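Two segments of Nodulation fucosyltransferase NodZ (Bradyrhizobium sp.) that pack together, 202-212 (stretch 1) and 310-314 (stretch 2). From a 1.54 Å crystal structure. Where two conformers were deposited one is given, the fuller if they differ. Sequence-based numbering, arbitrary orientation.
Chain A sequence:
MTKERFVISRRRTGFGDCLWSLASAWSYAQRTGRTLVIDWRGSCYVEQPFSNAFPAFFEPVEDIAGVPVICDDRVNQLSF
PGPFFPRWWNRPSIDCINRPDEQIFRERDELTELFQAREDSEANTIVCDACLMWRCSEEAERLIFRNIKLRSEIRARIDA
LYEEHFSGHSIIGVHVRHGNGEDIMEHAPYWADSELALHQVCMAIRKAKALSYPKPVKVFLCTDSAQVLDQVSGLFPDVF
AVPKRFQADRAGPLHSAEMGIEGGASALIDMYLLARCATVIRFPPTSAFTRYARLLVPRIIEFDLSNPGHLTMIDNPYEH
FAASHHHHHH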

ATOM      1  N   CYS A 202      -1.608  15.066  18.894  1.00 27.44           N
ATOM      2  CA  CYS A 202      -2.204  14.966  20.209  1.00 28.08           C
ATOM      3  C   CYS A 202      -3.678  15.313  20.200  1.00 27.73           C
ATOM      4  O   CYS A 202      -4.440  14.632  20.888  1.00 27.68           O
ATOM      5  CB  CYS A 202      -1.475  15.804  21.255  1.00 27.87           C
ATOM      6  SG  CYS A 202       0.230  15.232  21.582  1.00 31.44           S
ATOM      7  N   MET A 203      -4.055  16.375  19.492  1.00 29.10           N
ATOM      8  CA  MET A 203      -5.470  16.740  19.356  1.00 29.77           C
ATOM      9  C   MET A 203      -6.290  15.604  18.741  1.00 28.79           C
ATOM     10  O   MET A 203      -7.416  15.333  19.179  1.00 29.34           O
ATOM     11  CB  MET A 203      -5.642  17.946  18.404  0.50 30.26           C
ATOM     12  CG  MET A 203      -4.780  19.173  18.642  0.50 30.90           C
ATOM     13  SD  MET A 203      -5.340  20.474  17.523  0.50 35.33           S
ATOM     14  CE  MET A 203      -3.995  20.919  16.473  0.50 35.94           C
ATOM     15  N   ALA A 204      -5.749  14.953  17.714  1.00 30.08           N
ATOM     16  CA  ALA A 204      -6.430  13.823  17.074  1.00 28.27           C
ATOM     17  C   ALA A 204      -6.597  12.680  18.061  1.00 28.98           C
ATOM     18  O   ALA A 204      -7.662  12.055  18.103  1.00 28.42           O
ATOM     19  CB  ALA A 204      -5.681  13.357  15.843  1.00 28.86           C
ATOM     20  N   ILE A 205      -5.550  12.372  18.840  1.00 28.12           N
ATOM     21  CA  ILE A 205      -5.651  11.295  19.819  1.00 28.59           C
ATOM     22  C   ILE A 205      -6.689  11.604  20.893  1.00 27.91           C
ATOM     23  O   ILE A 205      -7.486  10.752  21.246  1.00 28.81           O
ATOM     24  CB  ILE A 205      -4.260  10.932  20.400  1.00 28.53           C
ATOM     25  CG1 ILE A 205      -3.335  10.342  19.316  1.00 28.35           C
ATOM     26  CG2 ILE A 205      -4.380   9.923  21.545  1.00 28.87           C
ATOM     27  CD1 ILE A 205      -1.906  10.244  19.764  1.00 30.00           C
ATOM     28  N   ARG A 206      -6.702  12.838  21.396  1.00 28.20           N
ATOM     29  CA  ARG A 206      -7.705  13.248  22.382  1.00 29.27           C
ATOM     30  C   ARG A 206      -9.130  13.057  21.809  1.00 30.06           C
ATOM     31  O   ARG A 206     -10.025  12.556  22.519  1.00 31.32           O
ATOM     32  CB  ARG A 206      -7.442  14.685  22.856  1.00 28.98           C
ATOM     33  CG  ARG A 206      -6.136  14.778  23.631  1.00 29.65           C
ATOM     34  CD  ARG A 206      -5.731  16.158  24.107  1.00 30.12           C
ATOM     35  NE  ARG A 206      -4.417  16.048  24.774  1.00 31.98           N
ATOM     36  CZ  ARG A 206      -3.319  16.741  24.504  1.00 33.44           C
ATOM     37  NH1 ARG A 206      -3.333  17.771  23.651  1.00 37.32           N
ATOM     38  NH2 ARG A 206      -2.203  16.441  25.163  1.00 32.41           N
ATOM     39  N   LYS A 207      -9.329  13.446  20.547  1.00 30.54           N
ATOM     40  CA  LYS A 207     -10.631  13.311  19.881  1.00 30.80           C
ATOM     41  C   LYS A 207     -11.036  11.865  19.799  1.00 31.18           C
ATOM     42  O   LYS A 207     -12.176  11.502  20.140  1.00 31.81           O
ATOM     43  CB  LYS A 207     -10.631  14.003  18.500  1.00 31.45           C
ATOM     44  CG  LYS A 207     -11.905  13.753  17.623  1.00 31.15           C
ATOM     45  CD  LYS A 207     -11.793  14.577  16.337  1.00 33.45           C
ATOM     46  CE  LYS A 207     -12.958  14.361  15.359  1.00 36.16           C
ATOM     47  NZ  LYS A 207     -14.219  14.967  15.825  1.00 37.98           N
ATOM     48  N   ALA A 208     -10.109  11.021  19.382  1.00 29.93           N
ATOM     49  CA  ALA A 208     -10.369   9.598  19.271  1.00 30.42           C
ATOM     50  C   ALA A 208     -10.689   8.980  20.625  1.00 30.62           C
ATOM     51  O   ALA A 208     -11.575   8.114  20.727  1.00 30.27           O
ATOM     52  CB  ALA A 208      -9.153   8.888  18.661  1.00 30.33           C
ATOM     53  N   LYS A 209      -9.969   9.400  21.660  1.00 31.49           N
ATOM     54  CA  LYS A 209     -10.144   8.814  22.997  1.00 31.16           C
ATOM     55  C   LYS A 209     -11.447   9.211  23.669  1.00 31.61           C
ATOM     56  O   LYS A 209     -11.893   8.511  24.591  1.00 32.96           O
ATOM     57  CB  LYS A 209      -8.973   9.185  23.907  1.00 31.61           C
ATOM     58  CG  LYS A 209      -7.745   8.320  23.704  1.00 31.24           C
ATOM     59  CD  LYS A 209      -6.613   8.639  24.677  1.00 32.58           C
ATOM     60  CE  LYS A 209      -6.974   8.030  26.046  0.65 35.50           C
ATOM     61  NZ  LYS A 209      -6.135   8.591  27.085  0.65 38.47           N
ATOM     62  N   ALA A 210     -12.031  10.333  23.233  1.00 30.06           N
ATOM     63  CA  ALA A 210     -13.314  10.827  23.755  1.00 31.00           C
ATOM     64  C   ALA A 210     -14.542  10.082  23.183  1.00 30.69           C
ATOM     65  O   ALA A 210     -15.660  10.247  23.700  1.00 31.93           O
ATOM     66  CB  ALA A 210     -13.431  12.291  23.459  1.00 31.04           C
ATOM     67  N   LEU A 211     -14.355   9.303  22.112  1.00 31.27           N
ATOM     68  CA  LEU A 211     -15.384   8.433  21.544  1.00 31.16           C
ATOM     69  C   LEU A 211     -15.618   7.260  22.488  1.00 31.96           C
ATOM     70  O   LEU A 211     -14.810   7.009  23.391  1.00 32.21           O
ATOM     71  CB  LEU A 211     -14.972   7.937  20.157  1.00 32.02           C
ATOM     72  CG  LEU A 211     -14.701   9.058  19.148  1.00 32.68           C
ATOM     73  CD1 LEU A 211     -14.234   8.529  17.818  1.00 33.88           C
ATOM     74  CD2 LEU A 211     -15.915   9.948  18.981  1.00 33.14           C
ATOM     75  N   SER A 212     -16.748   6.573  22.327  1.00 32.43           N
ATOM     76  CA  SER A 212     -17.070   5.436  23.187  1.00 32.31           C
ATOM     77  C   SER A 212     -16.652   4.158  22.495  1.00 31.82           C
ATOM     78  O   SER A 212     -16.796   4.019  21.279  1.00 32.66           O
ATOM     79  CB  SER A 212     -18.550   5.419  23.540  1.00 32.31           C
ATOM     80  OG  SER A 212     -18.814   6.494  24.439  1.00 36.40           O
ATOM     81  N   HIS A 310      -8.675  21.652  11.230  1.00 46.63           N
ATOM     82  CA  HIS A 310      -9.889  21.076  11.794  1.00 44.93           C
ATOM     83  C   HIS A 310      -9.883  19.584  11.540  1.00 42.08           C
ATOM     84  O   HIS A 310      -9.568  19.146  10.452  1.00 40.87           O
ATOM     85  CB  HIS A 310     -11.126  21.689  11.149  1.00 45.40           C
ATOM     86  N   LEU A 311     -10.244  18.836  12.571  1.00 40.62           N
ATOM     87  CA  LEU A 311     -10.313  17.376  12.525  1.00 40.55           C
ATOM     88  C   LEU A 311     -11.677  16.959  12.025  1.00 39.53           C
ATOM     89  O   LEU A 311     -12.683  17.581  12.346  1.00 38.84           O
ATOM     90  CB  LEU A 311     -10.134  16.817  13.937  1.00 39.97           C
ATOM     91  CG  LEU A 311      -8.710  16.709  14.481  1.00 40.89           C
ATOM     92  CD1 LEU A 311      -8.693  16.564  15.995  1.00 40.70           C
ATOM     93  CD2 LEU A 311      -8.038  15.521  13.836  1.00 40.12           C
ATOM     94  N   THR A 312     -11.723  15.906  11.237  1.00 38.82           N
ATOM     95  CA  THR A 312     -12.991  15.310  10.872  1.00 39.40           C
ATOM     96  C   THR A 312     -12.979  13.824  11.196  1.00 38.81           C
ATOM     97  O   THR A 312     -11.909  13.222  11.379  1.00 38.47           O
ATOM     98  CB  THR A 312     -13.337  15.567   9.394  1.00 39.98           C
ATOM     99  OG1 THR A 312     -14.726  15.280   9.174  1.00 44.32           O
ATOM    100  CG2 THR A 312     -12.496  14.727   8.461  1.00 39.82           C
ATOM    101  N   MET A 313     -14.170  13.265  11.330  1.00 37.59           N
ATOM    102  CA  MET A 313     -14.320  11.846  11.575  1.00 37.95           C
ATOM    103  C   MET A 313     -15.247  11.276  10.532  1.00 37.41           C
ATOM    104  O   MET A 313     -16.276  11.869  10.199  1.00 36.03           O
ATOM    105  CB  MET A 313     -14.882  11.616  12.967  0.65 37.93           C
ATOM    106  CG  MET A 313     -14.157  10.570  13.739  0.65 39.51           C
ATOM    107  SD  MET A 313     -15.166   9.469  14.685  0.65 41.10           S
ATOM    108  CE  MET A 313     -16.188   8.710  13.417  0.65 38.83           C
ATOM    109  N   ILE A 314     -14.864  10.108  10.023  1.00 36.65           N
ATOM    110  CA  ILE A 314     -15.575   9.431   8.983  1.00 38.10           C
ATOM    111  C   ILE A 314     -15.987   8.054   9.508  1.00 37.96           C
ATOM    112  O   ILE A 314     -15.152   7.282   9.984  1.00 37.08           O
ATOM    113  CB  ILE A 314     -14.675   9.293   7.737  1.00 38.35           C
ATOM    114  CG1 ILE A 314     -14.197  10.690   7.307  1.00 38.98           C
ATOM    115  CG2 ILE A 314     -15.387   8.554   6.629  1.00 38.87           C
ATOM    116  CD1 ILE A 314     -13.218  10.673   6.139  1.00 40.09           C
TER
HETATM  117  O   HOH W   1     -13.193  17.849  15.701  1.00 54.08           O

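The helix that runs through Cys 202 in stretch 1, having begun earlier in the chain, packs over the strand 311-314 of stretch 2, their axes 9.8 Å apart at closest approach and their N-to-C directions 41° apart. The backbones come nearest at Ala 204 and Leu 311, whose CA atoms lie 7.0 Å apart. No direct hydrogen bond crosses the interface; the helix satisfies its own backbone, as in Lys 207 N to Met 203 O (3.0 Å) and Ala 208 N to Ala 204 O (2.9 Å), so the contact rests mainly on van der Waals packing. At Met 203 the CA-to-CB bond points toward the strand, and CB lies 4.1 Å from Leu 311 CD1; the same methyl sits 3.6 Å from Met 203 O. At Ala 204, buried and with only a methyl side chain, Leu 311 lies close to the helix backbone: Leu 311 CD1 is 3.7 Å from Ala 204 CA, and Leu 311 CD2 is 3.8 Å from Ala 204 CB. Ile 205 points away and Arg 206 leads its end away, so neither takes part. One turn on from Met 203, Lys 207 extends through three t rotamers and lays its aliphatic chain along the strand, with CD 3.7 Å from Leu 311 CB and CE 4.1 Å from Met 313 CB. Its charged end stays hydrated: NZ donates to water 1 (3.1 Å from NZ to the water O), which in turn donates a weak hydrogen bond to Leu 311 O (3.4 Å from the water O), a polar bridge beside the apolar contacts. Past the helix, Leu 211 turns back toward the strand and sets CD1 3.4 Å from Met 313 SD, a close apolar contact. Leu 311 and Met 313, alternate residues of the strand, both point toward stretch 1, whereas Thr 312 between them points away.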